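Local coordinates for protein rubber oxygenase (PDB 5O1L) that uses a heme b cofactor to cleave the double bonds of poly(cis-1,4-isoprene) with dioxygen, releasing oligo-isoprenoids with keto and aldehyde ends in the first step of rubber degradation, at residues 149-154 with 297-303; 161-166 with 306-310. One frame throughout, in Å; residues are numbered along the deposited sequence.

Along the chain, helix 146-154 supplies one side of contact 1, and the next helix, 161-169, one side of contact 2. Helix 298-313 later meets both, closing loops of about 140 residues between the paired segments: its first turns close that of contact 1, and its middle that of contact 2. The four segments alternate along the sequence, so the two closures cross rather than nest. They also touch directly, as Tyr153 and Leu303 of contact 1 pack on Met161 and Ile165 of contact 2. Helix 298-313 is thus laid across two consecutive helices of the catalytic domain, each of which also reaches the heme, through Ala151 in contact 1 and Arg164 in contact 2.

Contact 1. Residues 149-154 with 297-303; sequences SRAVYY and TPEGEAL. With HEM (protoporphyrin IX containing Fe), chain C.
Helices 149-154 and 298-303 approach to 8.6 Å between axes and cross at 66°, closest where Ser149 CA lies 5.1 Å from Gly300 CA. No side chain intervenes at Gly300, and the OG of Ser149 rests against its CA. Thr297 is the N-cap of the second helix: its OG1 accepts from Gly300 N at 2.8 Å.

Glu299 inserts as a knob among Ser149, Arg150, Tyr153 and Tyr154. A bend in its chain (chi2 88°) turns the carboxylate toward the last of these, whose hydroxyl OH donates to Glu299 OE2 at 2.6 Å, meeting the anti lone pair. Arg150, extended from CG to NE, forms a salt bridge with the same carboxylate. Its NE reaches Glu299 OE1 at 3.2 Å and OE2 at 3.4 Å; both bonds are weak, although the second is fairly straight (164°) and lies in the guanidinium plane. The two planar groups stand almost perpendicular, so they are not paired flat, two bonds side by side. Thr297 CG2 sits over one face of the guanidinium.

The aliphatic part of Glu299 is used as well: its CG lies over the Tyr153 ring, 4.0 Å from the centroid, a CH-pi contact. Farther along the ring, CE1 meets Ala302 CB, while Leu303 CD1 packs 3.5 Å from Ser149 O.

Replacing Arg150 with an alanine would probably leave Glu299 without its charged partner and remove the flat group under the Thr297 methyl.

Buried in the first turn of its helix, the carboxylate is gripped by a short hydroxyl bond and a looser ionic one; these, with the nearby helix N terminus, would be expected to stabilise its negative charge.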
loop_
_atom_site.group_PDB
_atom_site.type_symbol
_atom_site.label_atom_id
_atom_site.label_comp_id
_atom_site.label_asym_id
_atom_site.label_seq_id
_atom_site.Cartn_x
_atom_site.Cartn_y
_atom_site.Cartn_z
ATOM N N SER A 149 -7.057 -9.520 -2.833
ATOM C CA SER A 149 -7.209 -10.677 -1.931
ATOM C C SER A 149 -6.979 -11.986 -2.678
ATOM O O SER A 149 -6.250 -12.848 -2.159
ATOM C CB SER A 149 -8.574 -10.724 -1.311
ATOM O OG SER A 149 -8.754 -9.610 -0.417
ATOM N N ARG A 150 -7.549 -12.133 -3.875
ATOM C CA ARG A 150 -7.364 -13.379 -4.627
ATOM C C ARG A 150 -5.955 -13.588 -5.070
ATOM O O ARG A 150 -5.428 -14.683 -4.949
ATOM C CB ARG A 150 -8.322 -13.502 -5.815
ATOM C CG ARG A 150 -9.746 -13.710 -5.374
ATOM C CD ARG A 150 -10.678 -14.020 -6.521
ATOM N NE ARG A 150 -11.926 -14.431 -5.912
ATOM C CZ ARG A 150 -13.057 -13.758 -5.915
ATOM N NH1 ARG A 150 -13.160 -12.584 -6.577
ATOM N NH2 ARG A 150 -14.106 -14.315 -5.266
ATOM N N ALA A 151 -5.286 -12.537 -5.537
ATOM C CA ALA A 151 -3.903 -12.691 -5.933
ATOM C C ALA A 151 -3.023 -13.120 -4.768
ATOM O O ALA A 151 -2.159 -13.973 -4.929
ATOM C CB ALA A 151 -3.367 -11.391 -6.596
ATOM N N VAL A 152 -3.178 -12.483 -3.610
ATOM C CA VAL A 152 -2.339 -12.793 -2.502
ATOM C C VAL A 152 -2.660 -14.214 -2.011
ATOM O O VAL A 152 -1.752 -14.983 -1.697
ATOM C CB VAL A 152 -2.520 -11.743 -1.393
ATOM C CG1 VAL A 152 -1.811 -12.154 -0.121
ATOM C CG2 VAL A 152 -1.949 -10.391 -1.876
ATOM N N TYR A 153 -3.941 -14.533 -1.966
ATOM C CA TYR A 153 -4.379 -15.838 -1.441
ATOM C C TYR A 153 -3.832 -16.956 -2.296
ATOM O O TYR A 153 -3.403 -17.977 -1.766
ATOM C CB TYR A 153 -5.886 -15.916 -1.407
ATOM C CG TYR A 153 -6.455 -17.189 -0.766
ATOM C CD1 TYR A 153 -6.780 -17.243 0.562
ATOM C CD2 TYR A 153 -6.710 -18.280 -1.559
ATOM C CE1 TYR A 153 -7.289 -18.406 1.125
ATOM C CE2 TYR A 153 -7.213 -19.461 -1.016
ATOM C CZ TYR A 153 -7.480 -19.498 0.292
ATOM O OH TYR A 153 -7.978 -20.698 0.772
ATOM N N TYR A 154 -3.914 -16.831 -3.609
ATOM C CA TYR A 154 -3.491 -17.909 -4.537
ATOM C C TYR A 154 -2.046 -17.891 -4.943
ATOM O O TYR A 154 -1.599 -18.827 -5.600
ATOM C CB TYR A 154 -4.385 -17.944 -5.791
ATOM C CG TYR A 154 -5.816 -18.280 -5.475
ATOM C CD1 TYR A 154 -6.136 -19.554 -4.932
ATOM C CD2 TYR A 154 -6.831 -17.431 -5.784
ATOM C CE1 TYR A 154 -7.437 -19.868 -4.635
ATOM C CE2 TYR A 154 -8.131 -17.730 -5.496
ATOM C CZ TYR A 154 -8.432 -19.004 -4.967
ATOM O OH TYR A 154 -9.721 -19.281 -4.653
ATOM N N THR A 297 -15.220 -11.633 -0.099
ATOM C CA THR A 297 -14.928 -12.799 -0.876
ATOM C C THR A 297 -14.531 -13.905 0.099
ATOM O O THR A 297 -14.047 -13.614 1.184
ATOM C CB THR A 297 -13.754 -12.598 -1.876
ATOM O OG1 THR A 297 -12.572 -12.178 -1.158
ATOM C CG2 THR A 297 -14.128 -11.629 -2.941
ATOM N N PRO A 298 -14.630 -15.184 -0.333
ATOM C CA PRO A 298 -14.094 -16.268 0.504
ATOM C C PRO A 298 -12.615 -16.159 0.794
ATOM O O PRO A 298 -12.177 -16.415 1.905
ATOM C CB PRO A 298 -14.375 -17.533 -0.350
ATOM C CG PRO A 298 -15.468 -17.150 -1.286
ATOM C CD PRO A 298 -15.321 -15.682 -1.540
ATOM N N GLU A 299 -11.841 -15.723 -0.200
ATOM C CA GLU A 299 -10.400 -15.564 -0.037
ATOM C C GLU A 299 -10.077 -14.429 0.924
ATOM O O GLU A 299 -9.236 -14.561 1.827
ATOM C CB GLU A 299 -9.736 -15.327 -1.385
ATOM C CG GLU A 299 -9.900 -16.509 -2.367
ATOM C CD GLU A 299 -11.177 -16.488 -3.233
ATOM O OE1 GLU A 299 -12.100 -15.688 -2.969
ATOM O OE2 GLU A 299 -11.297 -17.289 -4.194
ATOM N N GLY A 300 -10.758 -13.312 0.720
ATOM C CA GLY A 300 -10.554 -12.160 1.612
ATOM C C GLY A 300 -10.920 -12.500 3.026
ATOM O O GLY A 300 -10.210 -12.121 3.933
ATOM N N GLU A 301 -12.024 -13.261 3.221
ATOM C CA GLU A 301 -12.434 -13.715 4.550
ATOM C C GLU A 301 -11.340 -14.475 5.264
ATOM O O GLU A 301 -11.111 -14.265 6.478
ATOM C CB GLU A 301 -13.633 -14.651 4.428
ATOM C CG GLU A 301 -14.221 -15.125 5.747
ATOM C CD GLU A 301 -15.368 -16.084 5.499
ATOM O OE1 GLU A 301 -16.446 -15.567 5.116
ATOM O OE2 GLU A 301 -15.163 -17.328 5.647
ATOM N N ALA A 302 -10.691 -15.385 4.542
ATOM C CA ALA A 302 -9.594 -16.140 5.091
ATOM C C ALA A 302 -8.514 -15.212 5.517
ATOM O O ALA A 302 -7.983 -15.339 6.585
ATOM C CB ALA A 302 -9.055 -17.136 4.067
ATOM N N LEU A 303 -8.181 -14.244 4.672
ATOM C CA LEU A 303 -7.114 -13.315 5.006
ATOM C C LEU A 303 -7.419 -12.396 6.199
ATOM O O LEU A 303 -6.525 -12.115 6.969
ATOM C CB LEU A 303 -6.778 -12.470 3.774
ATOM C CG LEU A 303 -6.247 -13.233 2.566
ATOM C CD1 LEU A 303 -6.066 -12.375 1.305
ATOM C CD2 LEU A 303 -4.975 -13.920 2.874
HETATM C CHA HEM C . 4.074 -8.482 -3.827
HETATM C CHB HEM C . 3.575 -3.851 -2.905
HETATM C CHC HEM C . -0.325 -3.720 -5.679
HETATM C CHD HEM C . -0.349 -8.494 -5.716
HETATM C C1A HEM C . 4.255 -7.209 -3.415
HETATM C C2A HEM C . 5.398 -6.828 -2.617
HETATM C C3A HEM C . 5.233 -5.532 -2.322
HETATM C C4A HEM C . 4.074 -5.081 -2.945
HETATM C CMA HEM C . 6.184 -4.734 -1.464
HETATM C CAA HEM C . 6.577 -7.714 -2.148
HETATM C CBA HEM C . 6.180 -8.476 -0.870
HETATM C CGA HEM C . 7.404 -8.963 -0.183
HETATM O O1A HEM C . 7.875 -9.986 -0.695
HETATM O O2A HEM C . 7.882 -8.309 0.824
HETATM C C1B HEM C . 2.473 -3.397 -3.622
HETATM C C2B HEM C . 2.063 -2.035 -3.610
HETATM C C3B HEM C . 0.996 -1.940 -4.387
HETATM C C4B HEM C . 0.695 -3.276 -4.878
HETATM C CMB HEM C . 2.721 -0.885 -2.876
HETATM C CAB HEM C . 0.168 -0.860 -4.862
HETATM C CBB HEM C . 0.310 0.531 -4.559
HETATM C C1C HEM C . -0.690 -5.031 -5.949
HETATM C C2C HEM C . -1.968 -5.373 -6.547
HETATM C C3C HEM C . -1.929 -6.729 -6.563
HETATM C C4C HEM C . -0.698 -7.139 -5.911
HETATM C CMC HEM C . -2.981 -4.424 -7.118
HETATM C CAC HEM C . -2.971 -7.643 -7.054
HETATM C CBC HEM C . -4.131 -7.382 -7.778
HETATM C C1D HEM C . 0.854 -8.894 -5.192
HETATM C C2D HEM C . 1.291 -10.302 -5.126
HETATM C C3D HEM C . 2.512 -10.321 -4.604
HETATM C C4D HEM C . 2.871 -8.919 -4.376
HETATM C CMD HEM C . 0.406 -11.428 -5.512
HETATM C CAD HEM C . 3.381 -11.564 -4.295
HETATM C CBD HEM C . 2.985 -12.057 -2.909
HETATM C CGD HEM C . 3.773 -13.336 -2.605
HETATM O O1D HEM C . 4.554 -13.298 -1.627
HETATM O O2D HEM C . 3.673 -14.395 -3.281
HETATM N NA HEM C . 3.469 -6.124 -3.636
HETATM N NB HEM C . 1.598 -4.079 -4.373
HETATM N NC HEM C . 0.068 -6.090 -5.533
HETATM N ND HEM C . 1.875 -8.092 -4.802
HETATM FE FE HEM C . 1.759 -6.108 -4.617
#

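Contact 2. Residues 161-166 with 306-310. With HEM (protoporphyrin IX containing Fe), chain C.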
loop_
_atom_site.group_PDB
_atom_site.type_symbol
_atom_site.label_atom_id
_atom_site.label_comp_id
_atom_site.label_asym_id
_atom_site.label_seq_id
_atom_site.Cartn_x
_atom_site.Cartn_y
_atom_site.Cartn_z
ATOM N N MET A 161 1.154 -18.061 4.010
ATOM C CA MET A 161 -0.001 -17.181 4.172
ATOM C C MET A 161 0.156 -16.086 5.240
ATOM O O MET A 161 -0.107 -14.901 4.981
ATOM C CB MET A 161 -1.228 -18.030 4.509
ATOM C CG MET A 161 -2.531 -17.277 4.425
ATOM S SD MET A 161 -3.003 -17.204 2.697
ATOM C CE MET A 161 -4.657 -17.819 2.872
ATOM N N LYS A 162 0.584 -16.486 6.428
ATOM C CA LYS A 162 0.787 -15.577 7.551
ATOM C C LYS A 162 1.776 -14.416 7.246
ATOM O O LYS A 162 1.496 -13.236 7.496
ATOM C CB LYS A 162 1.281 -16.360 8.771
ATOM C CG LYS A 162 0.725 -15.886 10.083
ATOM C CD LYS A 162 0.655 -17.000 11.104
ATOM C CE LYS A 162 2.067 -17.405 11.526
ATOM N NZ LYS A 162 2.049 -18.674 12.318
ATOM N N ASP A 163 2.926 -14.778 6.722
ATOM C CA ASP A 163 3.941 -13.824 6.302
ATOM C C ASP A 163 3.405 -12.921 5.221
ATOM O O ASP A 163 3.634 -11.733 5.272
ATOM C CB ASP A 163 5.188 -14.597 5.845
ATOM C CG ASP A 163 5.935 -15.242 7.043
ATOM O OD1 ASP A 163 6.080 -14.544 8.089
ATOM O OD2 ASP A 163 6.348 -16.444 6.976
ATOM N N ARG A 164 2.648 -13.473 4.265
ATOM C CA ARG A 164 2.107 -12.685 3.150
ATOM C C ARG A 164 1.144 -11.615 3.577
ATOM O O ARG A 164 1.169 -10.499 3.010
ATOM C CB ARG A 164 1.429 -13.568 2.094
ATOM C CG ARG A 164 2.452 -14.456 1.389
ATOM C CD ARG A 164 2.088 -14.902 -0.040
ATOM N NE ARG A 164 0.804 -15.576 -0.121
ATOM C CZ ARG A 164 0.568 -16.877 0.021
ATOM N NH1 ARG A 164 1.524 -17.747 0.204
ATOM N NH2 ARG A 164 -0.678 -17.304 -0.041
ATOM N N ILE A 165 0.231 -11.935 4.492
ATOM C CA ILE A 165 -0.773 -10.954 4.879
ATOM C C ILE A 165 -0.168 -9.925 5.823
ATOM O O ILE A 165 -0.573 -8.752 5.765
ATOM C CB ILE A 165 -2.095 -11.626 5.380
ATOM C CG1 ILE A 165 -3.348 -10.717 5.255
ATOM C CG2 ILE A 165 -1.981 -11.938 6.819
ATOM C CD1 ILE A 165 -3.723 -10.169 3.862
ATOM N N ALA A 166 0.786 -10.318 6.647
ATOM C CA ALA A 166 1.537 -9.375 7.474
ATOM C C ALA A 166 2.228 -8.357 6.596
ATOM O O ALA A 166 2.143 -7.122 6.854
ATOM C CB ALA A 166 2.571 -10.079 8.337
ATOM N N VAL A 306 -6.675 -14.319 9.318
ATOM C CA VAL A 306 -5.231 -14.409 9.521
ATOM C C VAL A 306 -4.675 -13.071 10.025
ATOM O O VAL A 306 -3.924 -13.049 10.977
ATOM C CB VAL A 306 -4.464 -14.856 8.264
ATOM C CG1 VAL A 306 -2.982 -14.824 8.542
ATOM C CG2 VAL A 306 -4.840 -16.293 7.891
ATOM N N LEU A 307 -5.033 -11.957 9.377
ATOM C CA LEU A 307 -4.499 -10.681 9.820
ATOM C C LEU A 307 -4.957 -10.344 11.252
ATOM O O LEU A 307 -4.160 -9.856 12.049
ATOM C CB LEU A 307 -4.948 -9.575 8.880
ATOM C CG LEU A 307 -4.430 -8.157 9.144
ATOM C CD1 LEU A 307 -2.913 -8.158 9.217
ATOM C CD2 LEU A 307 -4.909 -7.236 8.022
ATOM N N LEU A 308 -6.226 -10.565 11.571
ATOM C CA LEU A 308 -6.699 -10.234 12.923
ATOM C C LEU A 308 -5.941 -11.023 13.985
ATOM O O LEU A 308 -5.599 -10.487 15.033
ATOM C CB LEU A 308 -8.189 -10.442 13.043
ATOM C CG LEU A 308 -9.068 -9.462 12.347
ATOM C CD1 LEU A 308 -10.501 -9.946 12.360
ATOM C CD2 LEU A 308 -8.939 -8.054 12.938
ATOM N N GLY A 309 -5.616 -12.276 13.633
ATOM C CA GLY A 309 -4.808 -13.115 14.484
ATOM C C GLY A 309 -3.393 -12.640 14.658
ATOM O O GLY A 309 -2.899 -12.628 15.785
ATOM N N ILE A 310 -2.766 -12.208 13.572
ATOM C CA ILE A 310 -1.413 -11.682 13.606
ATOM C C ILE A 310 -1.349 -10.466 14.537
ATOM O O ILE A 310 -0.473 -10.356 15.355
ATOM C CB ILE A 310 -0.965 -11.237 12.195
ATOM C CG1 ILE A 310 -0.673 -12.444 11.323
ATOM C CG2 ILE A 310 0.235 -10.289 12.222
ATOM C CD1 ILE A 310 -0.686 -12.129 9.839
HETATM C CHA HEM C . 4.074 -8.482 -3.827
HETATM C CHB HEM C . 3.575 -3.851 -2.905
HETATM C CHC HEM C . -0.325 -3.720 -5.679
HETATM C CHD HEM C . -0.349 -8.494 -5.716
HETATM C C1A HEM C . 4.255 -7.209 -3.415
HETATM C C2A HEM C . 5.398 -6.828 -2.617
HETATM C C3A HEM C . 5.233 -5.532 -2.322
HETATM C C4A HEM C . 4.074 -5.081 -2.945
HETATM C CMA HEM C . 6.184 -4.734 -1.464
HETATM C CAA HEM C . 6.577 -7.714 -2.148
HETATM C CBA HEM C . 6.180 -8.476 -0.870
HETATM C CGA HEM C . 7.404 -8.963 -0.183
HETATM O O1A HEM C . 7.875 -9.986 -0.695
HETATM O O2A HEM C . 7.882 -8.309 0.824
HETATM C C1B HEM C . 2.473 -3.397 -3.622
HETATM C C2B HEM C . 2.063 -2.035 -3.610
HETATM C C3B HEM C . 0.996 -1.940 -4.387
HETATM C C4B HEM C . 0.695 -3.276 -4.878
HETATM C CMB HEM C . 2.721 -0.885 -2.876
HETATM C CAB HEM C . 0.168 -0.860 -4.862
HETATM C CBB HEM C . 0.310 0.531 -4.559
HETATM C C1C HEM C . -0.690 -5.031 -5.949
HETATM C C2C HEM C . -1.968 -5.373 -6.547
HETATM C C3C HEM C . -1.929 -6.729 -6.563
HETATM C C4C HEM C . -0.698 -7.139 -5.911
HETATM C CMC HEM C . -2.981 -4.424 -7.118
HETATM C CAC HEM C . -2.971 -7.643 -7.054
HETATM C CBC HEM C . -4.131 -7.382 -7.778
HETATM C C1D HEM C . 0.854 -8.894 -5.192
HETATM C C2D HEM C . 1.291 -10.302 -5.126
HETATM C C3D HEM C . 2.512 -10.321 -4.604
HETATM C C4D HEM C . 2.871 -8.919 -4.376
HETATM C CMD HEM C . 0.406 -11.428 -5.512
HETATM C CAD HEM C . 3.381 -11.564 -4.295
HETATM C CBD HEM C . 2.985 -12.057 -2.909
HETATM C CGD HEM C . 3.773 -13.336 -2.605
HETATM O O1D HEM C . 4.554 -13.298 -1.627
HETATM O O2D HEM C . 3.673 -14.395 -3.281
HETATM N NA HEM C . 3.469 -6.124 -3.636
HETATM N NB HEM C . 1.598 -4.079 -4.373
HETATM N NC HEM C . 0.068 -6.090 -5.533
HETATM N ND HEM C . 1.875 -8.092 -4.802
HETATM FE FE HEM C . 1.759 -6.108 -4.617
#
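Ile165, which packs against Val306, Leu307 and Ile310, is held in its own helix by the bond from Ile165 N to Met161 O at 3.0 Å. No hydrogen bond joins the segments, whose axes come within 9.4 Å and run nearly at right angles (82°); the contact is apolar. Even the carbonyl oxygen of Lys162, which accepts from Ala166 N, is covered from the other helix by a methyl, Ile310 CD1 lying 3.4 Å from Lys162 O.

Ile165 is central to it. With CG1 anti to the backbone N (chi1 -156°), its CG2 branch is placed between two side chains of helix 306-310. Ile165 CG2 meets Ile310 CD1 at 3.3 Å, tighter than a usual methyl contact, and Val306 CG1 at 3.5 Å. The Ile165 side chain crosses that of Leu307 at about a right angle, its CG1 touching Leu307 CB. Ile310 CD1 also reaches Ala166 CB, so one methyl touches Ile165, Ala166 and, a turn earlier, the carbonyl of Lys162. Lys162, which is exposed, contributes its aliphatic CG, 3.9 Å from Ile310 CG1, before its chain bends at chi3 and leads the amino group away. Met161 CG rests more loosely on Val306 CG2.

Arg164, on the same helix, instead brings its CD to 3.3 Å from heme propionate O1D, and its NE donates to Val152 O, which its NH2 probably shares. Helix 161-169 thus touches the heme and helix 146-154 through Arg164, and helix 298-313 through Met161, Lys162, Ile165 and Ala166; in that helix Leu303 extends the packing on Met161 and Ile165, and Leu308 touches helix 320-331.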